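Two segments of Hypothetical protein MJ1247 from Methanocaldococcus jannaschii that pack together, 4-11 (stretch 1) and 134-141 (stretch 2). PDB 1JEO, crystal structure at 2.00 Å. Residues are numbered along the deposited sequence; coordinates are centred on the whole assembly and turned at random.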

# COMPACT_ATOMS: atom_id res chain seq x y z
N LEU A 4 -27.03 13.78 -3.38
CA LEU A 4 -25.58 13.56 -3.08
C LEU A 4 -25.20 12.07 -3.18
O LEU A 4 -24.74 11.45 -2.21
CB LEU A 4 -25.20 14.17 -1.72
CG LEU A 4 -26.20 14.23 -0.56
CD1 LEU A 4 -25.47 14.15 0.75
CD2 LEU A 4 -27.02 15.52 -0.64
N GLU A 5 -25.34 11.55 -4.39
CA GLU A 5 -25.05 10.15 -4.74
C GLU A 5 -23.57 9.78 -4.60
O GLU A 5 -23.25 8.70 -4.09
CB GLU A 5 -25.52 9.90 -6.19
CG GLU A 5 -25.59 8.44 -6.62
CD GLU A 5 -25.95 8.29 -8.09
OE1 GLU A 5 -25.12 7.77 -8.86
OE2 GLU A 5 -27.06 8.71 -8.48
N GLU A 6 -22.67 10.68 -5.01
CA GLU A 6 -21.22 10.45 -4.96
C GLU A 6 -20.66 10.37 -3.54
O GLU A 6 -19.81 9.52 -3.27
CB GLU A 6 -20.47 11.51 -5.76
CG GLU A 6 -20.63 11.43 -7.28
CD GLU A 6 -21.99 11.89 -7.78
OE1 GLU A 6 -22.42 11.42 -8.85
OE2 GLU A 6 -22.63 12.73 -7.11
N LEU A 7 -21.17 11.22 -2.65
CA LEU A 7 -20.74 11.25 -1.25
C LEU A 7 -21.19 9.98 -0.53
O LEU A 7 -20.47 9.46 0.32
CB LEU A 7 -21.28 12.50 -0.54
CG LEU A 7 -20.81 12.80 0.89
CD1 LEU A 7 -19.30 13.03 0.95
CD2 LEU A 7 -21.53 14.02 1.40
N ASP A 8 -22.36 9.46 -0.92
CA ASP A 8 -22.92 8.23 -0.35
C ASP A 8 -22.11 7.01 -0.78
O ASP A 8 -21.93 6.07 0.01
CB ASP A 8 -24.39 8.04 -0.75
CG ASP A 8 -25.34 8.95 0.02
OD1 ASP A 8 -26.48 9.12 -0.45
OD2 ASP A 8 -24.97 9.47 1.10
N ILE A 9 -21.62 7.03 -2.02
CA ILE A 9 -20.80 5.95 -2.57
C ILE A 9 -19.45 5.92 -1.85
O ILE A 9 -19.01 4.86 -1.40
CB ILE A 9 -20.66 6.07 -4.12
CG1 ILE A 9 -21.99 5.65 -4.76
CG2 ILE A 9 -19.51 5.19 -4.66
CD1 ILE A 9 -22.15 6.08 -6.20
N VAL A 10 -18.86 7.11 -1.65
CA VAL A 10 -17.58 7.23 -0.95
C VAL A 10 -17.73 6.78 0.51
O VAL A 10 -16.90 6.01 1.00
CB VAL A 10 -16.99 8.67 -1.03
CG1 VAL A 10 -15.69 8.76 -0.23
CG2 VAL A 10 -16.71 9.06 -2.48
N SER A 11 -18.81 7.21 1.17
CA SER A 11 -19.09 6.84 2.57
C SER A 11 -19.25 5.33 2.78
O SER A 11 -18.73 4.79 3.75
CB SER A 11 -20.35 7.54 3.09
OG SER A 11 -20.15 8.94 3.21
N VAL A 134 -14.26 -1.89 -4.31
CA VAL A 134 -15.10 -0.71 -4.11
C VAL A 134 -16.12 -0.47 -5.21
O VAL A 134 -15.97 -0.99 -6.33
CB VAL A 134 -14.23 0.55 -3.94
CG1 VAL A 134 -13.48 0.48 -2.63
CG2 VAL A 134 -13.26 0.69 -5.10
N LYS A 135 -17.11 0.36 -4.90
CA LYS A 135 -18.17 0.71 -5.84
C LYS A 135 -17.74 1.90 -6.70
O LYS A 135 -17.24 2.91 -6.18
CB LYS A 135 -19.46 1.04 -5.06
CG LYS A 135 -20.76 0.76 -5.81
CD LYS A 135 -21.07 -0.74 -5.87
CE LYS A 135 -22.36 -1.01 -6.61
NZ LYS A 135 -22.67 -2.47 -6.67
N LYS A 136 -17.88 1.74 -8.01
CA LYS A 136 -17.55 2.77 -9.00
C LYS A 136 -18.83 3.49 -9.40
O LYS A 136 -19.94 2.98 -9.16
CB LYS A 136 -16.94 2.14 -10.25
CG LYS A 136 -15.51 1.64 -10.13
CD LYS A 136 -15.03 0.97 -11.43
CE LYS A 136 -14.92 1.96 -12.61
NZ LYS A 136 -14.39 1.32 -13.85
N SER A 137 -18.68 4.65 -10.04
CA SER A 137 -19.82 5.45 -10.49
C SER A 137 -19.48 6.20 -11.77
O SER A 137 -18.31 6.28 -12.16
CB SER A 137 -20.20 6.45 -9.40
OG SER A 137 -21.54 6.85 -9.54
N LYS A 138 -20.50 6.78 -12.40
CA LYS A 138 -20.36 7.55 -13.64
C LYS A 138 -19.51 8.81 -13.40
O LYS A 138 -18.68 9.17 -14.23
CB LYS A 138 -21.74 7.94 -14.16
CG LYS A 138 -21.76 8.57 -15.55
CD LYS A 138 -23.17 9.00 -15.92
CE LYS A 138 -23.22 9.55 -17.33
NZ LYS A 138 -24.60 10.03 -17.66
N TYR A 139 -19.71 9.44 -12.25
CA TYR A 139 -18.99 10.67 -11.89
C TYR A 139 -17.79 10.48 -10.96
O TYR A 139 -17.15 11.44 -10.53
CB TYR A 139 -19.98 11.74 -11.42
CG TYR A 139 -20.98 12.11 -12.50
CD1 TYR A 139 -22.36 11.86 -12.33
CD2 TYR A 139 -20.54 12.64 -13.74
CE1 TYR A 139 -23.28 12.14 -13.38
CE2 TYR A 139 -21.45 12.92 -14.79
CZ TYR A 139 -22.82 12.67 -14.60
OH TYR A 139 -23.70 12.94 -15.62
N LEU A 140 -17.47 9.21 -10.69
CA LEU A 140 -16.31 8.78 -9.89
C LEU A 140 -15.76 7.63 -10.77
O LEU A 140 -15.85 6.45 -10.40
CB LEU A 140 -16.74 8.27 -8.50
CG LEU A 140 -17.30 9.26 -7.47
CD1 LEU A 140 -17.91 8.50 -6.30
CD2 LEU A 140 -16.24 10.24 -7.01
N PRO A 141 -15.15 7.97 -11.94
CA PRO A 141 -14.60 7.02 -12.91
C PRO A 141 -13.23 6.42 -12.64
O PRO A 141 -12.51 6.88 -11.76
CB PRO A 141 -14.54 7.86 -14.20
CG PRO A 141 -14.97 9.26 -13.80
CD PRO A 141 -14.73 9.32 -12.34
O HOH W 1 -21.80 9.28 -10.12

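A helix can pack against a segment that has no regular structure of its own, provided the irregular segment is folded so that its side chains meet one helical face. Here residues 5-11 form a helix, held by i to i+4 hydrogen bonds such as Ile9 N to Glu5 O (3.1 Å) and Val10 N to Glu6 O (3.1 Å). Residues 134-141 are neither helix nor strand, although two weak hydrogen bonds, Ser137 N to Leu140 O and Leu140 N to Ser137 O (both 3.4 Å), draw a local turn together. The backbones approach most closely where the CA atoms of Ile9 and Lys135 lie 6.7 Å apart and those of Glu6 and Leu140 7.2 Å apart. No hydrogen bond crosses directly between the stretches, so shape and a bridging water do the work.

The helical repeat sets the pattern: Glu6, Ile9 and Val10 line the side that receives Leu140. The CD1 methyl of Leu140 lies 4.0 Å from both Ile9 CG2 and Val10 CG2, a small apolar cluster, and 3.7 Å from the backbone atom Glu6 O. Ile9 spreads further, its CG2 reaching 3.6 Å from Lys135 O and its CD1 3.5 Å from Ser137 OG. These are van der Waals contacts. Lys135 starts toward the helix, but the end of its side chain leads away, leaving its aliphatic base to pack: its CB is 4.2 Å from Ile9 CG2.

Polar groups meet through water. One molecule donates to Glu6 OE1 (2.6 Å), accepts from Tyr139 N (3.0 Å) and hydrogen-bonds Ser137 OG (2.5 Å), thereby linking the carboxylate to the turn. Glu6 OE1 also approaches the edge of the Tyr139 ring, 3.5 Å from CD1, where the ring's slightly positive hydrogens can favour a carboxylate oxygen.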